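Local coordinates for flagellar regulatory protein C (Vibrio cholerae, PDB 4QHS) that probably hydrolyses ATP as a heptameric AAA+ ring to drive sigma-54-dependent transcription of flagellar genes, at residues E52-S55 / R56-N60; D79-L82 / E83-L86; D122-L125 / Q126-L130. One frame throughout, in Å; residues are numbered along the deposited sequence.

Contact 1 (E52-S55 / R56-N60); sequences EVMS and RYIHN
R56 swings CG trans to its backbone N (chi1 -158°) and then bends at chi3 (-59°), which folds the guanidinium back along the helix over E52. One face of that flat group lies over the carbonyl oxygen of E52, off-centre toward the rim, with NH2 to E52 O at 3.7 Å. The E52 carboxylate is poorly ordered and turns elsewhere, leaving E52 OE2 6.6 Å from R56 NH1. One turn after M54, I58 (chi1 -74°) sets CG1 beside its own N and against the carbonyl of M54, CG1 to O 3.3 Å, while its CD1 reaches M54 SD at 4.5 Å. M54 and I58 touch A31 of helix 23-35. Backbone bonds from Y57 N to V53 O (2.7 Å), I58 N to M54 O and H59 N to S55 O hold this frame. S55 OG is hydrogen-bonded to K51 O; K51 is the Walker A lysine, and this helix follows its loop. H59 ND1 is hydrogen-bonded to T112 OG1 and NE2 to G67 O. The chemistry is thus two-sided: an apolar flank packs on the core, and the R56 charge probably feels the E52 carbonyl dipole more than the distant E52 carboxylate.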
loop_
_atom_site.group_PDB
_atom_site.type_symbol
_atom_site.label_atom_id
_atom_site.label_comp_id
_atom_site.label_asym_id
_atom_site.label_seq_id
_atom_site.Cartn_x
_atom_site.Cartn_y
_atom_site.Cartn_z
ATOM N N GLU A 52 -41.511 11.647 -2.168
ATOM C CA GLU A 52 -41.806 10.273 -2.546
ATOM C C GLU A 52 -43.196 10.133 -3.157
ATOM O O GLU A 52 -43.427 9.269 -4.008
ATOM C CB GLU A 52 -41.666 9.351 -1.329
ATOM C CG GLU A 52 -42.694 9.584 -0.212
ATOM C CD GLU A 52 -42.340 10.739 0.719
ATOM O OE1 GLU A 52 -41.428 11.523 0.387
ATOM O OE2 GLU A 52 -42.973 10.853 1.791
ATOM N N VAL A 53 -44.113 11.001 -2.742
ATOM C CA VAL A 53 -45.496 10.890 -3.173
ATOM C C VAL A 53 -45.767 11.668 -4.462
ATOM O O VAL A 53 -46.622 11.274 -5.257
ATOM C CB VAL A 53 -46.470 11.363 -2.061
ATOM C CG1 VAL A 53 -46.299 10.507 -0.808
ATOM C CG2 VAL A 53 -46.277 12.844 -1.746
ATOM N N MET A 54 -45.039 12.763 -4.664
ATOM C CA MET A 54 -45.160 13.570 -5.875
ATOM C C MET A 54 -44.870 12.727 -7.116
ATOM O O MET A 54 -45.543 12.844 -8.145
ATOM C CB MET A 54 -44.214 14.769 -5.802
ATOM C CG MET A 54 -43.614 15.194 -7.129
ATOM S SD MET A 54 -44.436 16.599 -7.868
ATOM C CE MET A 54 -43.098 17.783 -7.828
ATOM N N SER A 55 -43.876 11.858 -7.002
ATOM C CA SER A 55 -43.544 10.921 -8.065
ATOM C C SER A 55 -44.654 9.888 -8.273
ATOM O O SER A 55 -44.951 9.482 -9.401
ATOM C CB SER A 55 -42.221 10.233 -7.734
ATOM O OG SER A 55 -41.997 10.290 -6.336
ATOM N N ARG A 56 -45.265 9.456 -7.179
ATOM C CA ARG A 56 -46.336 8.488 -7.284
ATOM C C ARG A 56 -47.559 9.188 -7.875
ATOM O O ARG A 56 -48.341 8.589 -8.617
ATOM C CB ARG A 56 -46.640 7.865 -5.922
ATOM C CG ARG A 56 -47.341 6.508 -5.991
ATOM C CD ARG A 56 -47.117 5.693 -4.717
ATOM N NE ARG A 56 -45.696 5.459 -4.460
ATOM C CZ ARG A 56 -45.041 5.914 -3.396
ATOM N NH1 ARG A 56 -45.683 6.620 -2.469
ATOM N NH2 ARG A 56 -43.744 5.657 -3.253
ATOM N N TYR A 57 -47.698 10.471 -7.561
ATOM C CA TYR A 57 -48.751 11.294 -8.137
ATOM C C TYR A 57 -48.560 11.402 -9.645
ATOM O O TYR A 57 -49.510 11.338 -10.418
ATOM C CB TYR A 57 -48.736 12.673 -7.498
ATOM C CG TYR A 57 -49.675 13.667 -8.119
ATOM C CD1 TYR A 57 -49.327 14.362 -9.271
ATOM C CD2 TYR A 57 -50.901 13.936 -7.537
ATOM C CE1 TYR A 57 -50.188 15.280 -9.833
ATOM C CE2 TYR A 57 -51.766 14.860 -8.090
ATOM C CZ TYR A 57 -51.405 15.527 -9.239
ATOM O OH TYR A 57 -52.271 16.447 -9.790
ATOM N N ILE A 58 -47.315 11.575 -10.062
ATOM C CA ILE A 58 -47.039 11.698 -11.478
ATOM C C ILE A 58 -47.436 10.405 -12.206
ATOM O O ILE A 58 -48.096 10.449 -13.248
ATOM C CB ILE A 58 -45.563 12.042 -11.718
ATOM C CG1 ILE A 58 -45.333 13.510 -11.352
ATOM C CG2 ILE A 58 -45.186 11.774 -13.169
ATOM C CD1 ILE A 58 -43.901 13.967 -11.434
ATOM N N HIS A 59 -47.063 9.267 -11.627
ATOM C CA HIS A 59 -47.392 7.952 -12.182
ATOM C C HIS A 59 -48.886 7.808 -12.410
ATOM O O HIS A 59 -49.320 7.428 -13.491
ATOM C CB HIS A 59 -46.908 6.844 -11.251
ATOM C CG HIS A 59 -47.185 5.468 -11.755
ATOM N ND1 HIS A 59 -46.415 4.867 -12.729
ATOM C CD2 HIS A 59 -48.142 4.567 -11.419
ATOM C CE1 HIS A 59 -46.884 3.655 -12.969
ATOM N NE2 HIS A 59 -47.927 3.446 -12.184
ATOM N N ASN A 60 -49.663 8.137 -11.385
ATOM C CA ASN A 60 -51.104 7.962 -11.433
ATOM C C ASN A 60 -51.784 8.943 -12.368
ATOM O O ASN A 60 -52.899 8.689 -12.817
ATOM C CB ASN A 60 -51.706 8.078 -10.025
ATOM C CG ASN A 60 -51.166 7.021 -9.072
ATOM O OD1 ASN A 60 -50.943 5.872 -9.460
ATOM N ND2 ASN A 60 -50.945 7.408 -7.823
#

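Contact 2 (D79-L82 / E83-L86); sequences DNML and EATL
T85 folds back on the residues one turn earlier: its N-H meets M81 O at 2.8 Å, and its hydroxyl turns to L82 O. With chi1 at 56°, OG1 sits between the backbone N and the carbonyl carbon and donates to L82 O at 2.5 Å, a distance so short that its exact value is doubtful. The same L82 oxygen also accepts from L86 N at 2.9 Å, so two donors appear to share it. Water stands between the first-turn amides and N80 O. One water accepts from A84 N (2.8 Å) and donates to N80 O; another accepts from E83 N at 3.1 Å and also lies close to N80 O. The apolar side chains pair by turns, M81 CE on A84 CB at 3.8 Å and L82 CD1 beside L86 CD1 at 4.0 Å, the two leucines side by side. A84 further touches F94, the phenylalanine of the GAFTGA loop, which in this family contacts sigma-54. Where helix 82-87 begins, in the segment leading to that loop, water thus serves the E83 and A84 amides, and the T85 hydroxyl adds a second donor to L82 O.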
loop_
_atom_site.group_PDB
_atom_site.type_symbol
_atom_site.label_atom_id
_atom_site.label_comp_id
_atom_site.label_asym_id
_atom_site.label_seq_id
_atom_site.Cartn_x
_atom_site.Cartn_y
_atom_site.Cartn_z
ATOM N N ASP A 79 -24.072 -2.955 1.059
ATOM C CA ASP A 79 -23.083 -3.874 0.494
ATOM C C ASP A 79 -22.829 -3.656 -0.999
ATOM O O ASP A 79 -22.682 -4.627 -1.731
ATOM C CB ASP A 79 -23.521 -5.327 0.719
ATOM C CG ASP A 79 -23.827 -5.642 2.181
ATOM O OD1 ASP A 79 -23.089 -5.191 3.082
ATOM O OD2 ASP A 79 -24.822 -6.350 2.430
ATOM N N ASN A 80 -22.813 -2.396 -1.437
ATOM C CA ASN A 80 -22.588 -2.022 -2.845
ATOM C C ASN A 80 -23.475 -2.693 -3.906
ATOM O O ASN A 80 -23.054 -2.861 -5.049
ATOM C CB ASN A 80 -21.130 -2.285 -3.228
ATOM C CG ASN A 80 -20.589 -1.237 -4.172
ATOM O OD1 ASN A 80 -20.857 -0.043 -4.003
ATOM N ND2 ASN A 80 -19.839 -1.671 -5.185
ATOM N N MET A 81 -24.708 -3.035 -3.550
ATOM C CA MET A 81 -25.552 -3.829 -4.438
ATOM C C MET A 81 -26.362 -2.998 -5.401
ATOM O O MET A 81 -27.157 -3.555 -6.161
ATOM C CB MET A 81 -26.490 -4.708 -3.620
ATOM C CG MET A 81 -25.765 -5.853 -2.949
ATOM S SD MET A 81 -25.230 -7.049 -4.204
ATOM C CE MET A 81 -26.829 -7.672 -4.750
ATOM N N LEU A 82 -26.152 -1.680 -5.385
ATOM C CA LEU A 82 -26.987 -0.762 -6.170
ATOM C C LEU A 82 -27.006 -1.126 -7.646
ATOM O O LEU A 82 -28.064 -1.237 -8.243
ATOM C CB LEU A 82 -26.505 0.681 -6.020
ATOM C CG LEU A 82 -27.152 1.720 -6.956
ATOM C CD1 LEU A 82 -28.684 1.735 -6.800
ATOM C CD2 LEU A 82 -26.582 3.130 -6.692
ATOM N N GLU A 83 -25.820 -1.302 -8.222
ATOM C CA GLU A 83 -25.689 -1.651 -9.630
ATOM C C GLU A 83 -26.336 -3.005 -9.924
ATOM O O GLU A 83 -27.043 -3.159 -10.928
ATOM C CB GLU A 83 -24.216 -1.654 -10.039
ATOM C CG GLU A 83 -23.957 -2.088 -11.452
ATOM C CD GLU A 83 -22.537 -1.768 -11.882
ATOM O OE1 GLU A 83 -22.045 -0.663 -11.555
ATOM O OE2 GLU A 83 -21.906 -2.611 -12.541
ATOM N N ALA A 84 -26.133 -3.978 -9.043
ATOM C CA ALA A 84 -26.749 -5.290 -9.256
ATOM C C ALA A 84 -28.280 -5.209 -9.176
ATOM O O ALA A 84 -28.995 -5.858 -9.948
ATOM C CB ALA A 84 -26.228 -6.292 -8.262
ATOM N N THR A 85 -28.783 -4.414 -8.242
ATOM C CA THR A 85 -30.222 -4.282 -8.075
ATOM C C THR A 85 -30.842 -3.586 -9.284
ATOM O O THR A 85 -31.853 -4.030 -9.812
ATOM C CB THR A 85 -30.559 -3.502 -6.820
ATOM O OG1 THR A 85 -29.894 -2.242 -6.880
ATOM C CG2 THR A 85 -30.041 -4.231 -5.621
ATOM N N LEU A 86 -30.206 -2.518 -9.743
ATOM C CA LEU A 86 -30.705 -1.768 -10.899
ATOM C C LEU A 86 -30.753 -2.586 -12.193
ATOM O O LEU A 86 -31.778 -2.607 -12.889
ATOM C CB LEU A 86 -29.842 -0.521 -11.128
ATOM C CG LEU A 86 -30.425 0.763 -10.545
ATOM C CD1 LEU A 86 -29.468 1.937 -10.754
ATOM C CD2 LEU A 86 -31.813 1.068 -11.135
HETATM O O HOH W 1 -23.862 -4.013 -7.335
HETATM O O HOH W 2 -23.129 -1.042 -6.674
#

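Contact 3 (D122-L125 / Q126-L130); sequences DLNL and QAKLL
The flat amide of Q126 meets L123 CD2 obliquely from one side of its plane, displaced toward the oxygen-nitrogen end, with CD2 to NE2 at 3.6 Å and CD2 to OE1 at 3.8 Å. Its polar atoms are used elsewhere: OE1 accepts from R171 N, and NE2 donates to M121 O and H169 O, which together fix the rotation of the group. The carboxylate of D122 is held too, since OD1 accepts L125 N at 2.7 Å almost in line with its C-O bond, N-H...O 169°. D122 is thereby the N-cap of helix 123-135, the helix that follows the Walker B strand 112-116 of the AAA+ core. Below the cap the regular backbone ladder starts with Q126 N to D122 O (2.9 Å). Q126 CG lies beside its own N (chi1 -68°), and this brings CG to 3.3 Å from D122 O, so the stem of the side chain packs on the first carbonyl of the turn. K128 lays its CG against N124 O at 3.4 Å, and its ammonium forms a salt bridge with D79 of a neighbouring subunit. N124 OD1 accepts from the backbone N of that same D79, while P78 of the neighbour packs on both N124 and K128.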
loop_
_atom_site.group_PDB
_atom_site.type_symbol
_atom_site.label_atom_id
_atom_site.label_comp_id
_atom_site.label_asym_id
_atom_site.label_seq_id
_atom_site.Cartn_x
_atom_site.Cartn_y
_atom_site.Cartn_z
ATOM N N ASP A 122 -22.005 6.404 -8.693
ATOM C CA ASP A 122 -20.668 6.679 -9.212
ATOM C C ASP A 122 -20.725 6.862 -10.726
ATOM O O ASP A 122 -21.722 6.513 -11.389
ATOM C CB ASP A 122 -19.664 5.579 -8.826
ATOM C CG ASP A 122 -19.955 4.225 -9.482
ATOM O OD1 ASP A 122 -20.159 4.142 -10.716
ATOM O OD2 ASP A 122 -19.942 3.221 -8.741
ATOM N N LEU A 123 -19.639 7.404 -11.254
ATOM C CA LEU A 123 -19.526 7.778 -12.654
ATOM C C LEU A 123 -19.697 6.590 -13.619
ATOM O O LEU A 123 -20.353 6.711 -14.647
ATOM C CB LEU A 123 -18.168 8.460 -12.871
ATOM C CG LEU A 123 -18.073 9.882 -12.296
ATOM C CD1 LEU A 123 -16.657 10.475 -12.473
ATOM C CD2 LEU A 123 -19.107 10.776 -12.936
ATOM N N ASN A 124 -19.124 5.440 -13.276
ATOM C CA ASN A 124 -19.314 4.241 -14.076
ATOM C C ASN A 124 -20.795 3.875 -14.195
ATOM O O ASN A 124 -21.305 3.569 -15.279
ATOM C CB ASN A 124 -18.547 3.077 -13.475
ATOM C CG ASN A 124 -18.576 1.855 -14.365
ATOM O OD1 ASN A 124 -17.991 1.856 -15.444
ATOM N ND2 ASN A 124 -19.261 0.804 -13.920
ATOM N N LEU A 125 -21.471 3.889 -13.072
ATOM C CA LEU A 125 -22.865 3.609 -13.008
ATOM C C LEU A 125 -23.630 4.578 -13.854
ATOM O O LEU A 125 -24.539 4.205 -14.522
ATOM C CB LEU A 125 -23.323 3.716 -11.581
ATOM C CG LEU A 125 -24.134 2.562 -11.059
ATOM C CD1 LEU A 125 -24.841 2.950 -9.818
ATOM C CD2 LEU A 125 -25.113 2.111 -12.083
ATOM N N GLN A 126 -23.251 5.832 -13.793
ATOM C CA GLN A 126 -23.934 6.863 -14.562
ATOM C C GLN A 126 -23.824 6.616 -16.060
ATOM O O GLN A 126 -24.785 6.818 -16.800
ATOM C CB GLN A 126 -23.369 8.242 -14.252
ATOM C CG GLN A 126 -23.641 8.748 -12.869
ATOM C CD GLN A 126 -22.932 10.075 -12.649
ATOM O OE1 GLN A 126 -22.878 10.905 -13.552
ATOM N NE2 GLN A 126 -22.346 10.255 -11.478
ATOM N N ALA A 127 -22.632 6.231 -16.503
ATOM C CA ALA A 127 -22.419 5.866 -17.899
ATOM C C ALA A 127 -23.312 4.684 -18.270
ATOM O O ALA A 127 -23.860 4.640 -19.363
ATOM C CB ALA A 127 -20.940 5.532 -18.167
ATOM N N LYS A 128 -23.504 3.743 -17.376
ATOM C CA LYS A 128 -24.399 2.648 -17.673
ATOM C C LYS A 128 -25.833 3.134 -17.797
ATOM O O LYS A 128 -26.552 2.721 -18.666
ATOM C CB LYS A 128 -24.317 1.548 -16.627
ATOM C CG LYS A 128 -22.989 0.904 -16.424
ATOM C CD LYS A 128 -23.096 -0.559 -16.667
ATOM C CE LYS A 128 -22.558 -1.383 -15.541
ATOM N NZ LYS A 128 -22.036 -2.680 -16.044
ATOM N N LEU A 129 -26.225 4.027 -16.912
ATOM C CA LEU A 129 -27.574 4.584 -16.925
ATOM C C LEU A 129 -27.836 5.368 -18.196
ATOM O O LEU A 129 -28.920 5.281 -18.785
ATOM C CB LEU A 129 -27.793 5.487 -15.714
ATOM C CG LEU A 129 -29.145 6.184 -15.563
ATOM C CD1 LEU A 129 -30.329 5.201 -15.696
ATOM C CD2 LEU A 129 -29.198 6.910 -14.213
ATOM N N LEU A 130 -26.838 6.100 -18.634
ATOM C CA LEU A 130 -26.928 6.881 -19.826
ATOM C C LEU A 130 -27.240 6.020 -21.013
ATOM O O LEU A 130 -28.045 6.352 -21.814
ATOM C CB LEU A 130 -25.639 7.625 -20.072
ATOM C CG LEU A 130 -25.678 8.487 -21.308
ATOM C CD1 LEU A 130 -26.536 9.648 -21.049
ATOM C CD2 LEU A 130 -24.340 8.947 -21.649
#

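How the contacts relate
Contacts 2 and 3 touch each other, with centres 13 Å apart: L82 CD2 packs on L125 CD1 at 3.6 Å, and E83 OE2 makes a long, weak ion pair with K128 NZ at 3.5 Å. Contact 1 stands apart, its nearest atoms about 14 Å from contact 2 and about 15 Å from contact 3. It directly follows the P-loop, so it should lie beside the nucleotide site, empty here. Contact 1 packs on strands 41-44 and 152-157, while L82 and T85 of contact 2 touch I72 on the outermost strand 69-73. Contacts 2 and 3 also reach the subunit interfaces, since D79 meets N124 and K128 of a neighbouring subunit.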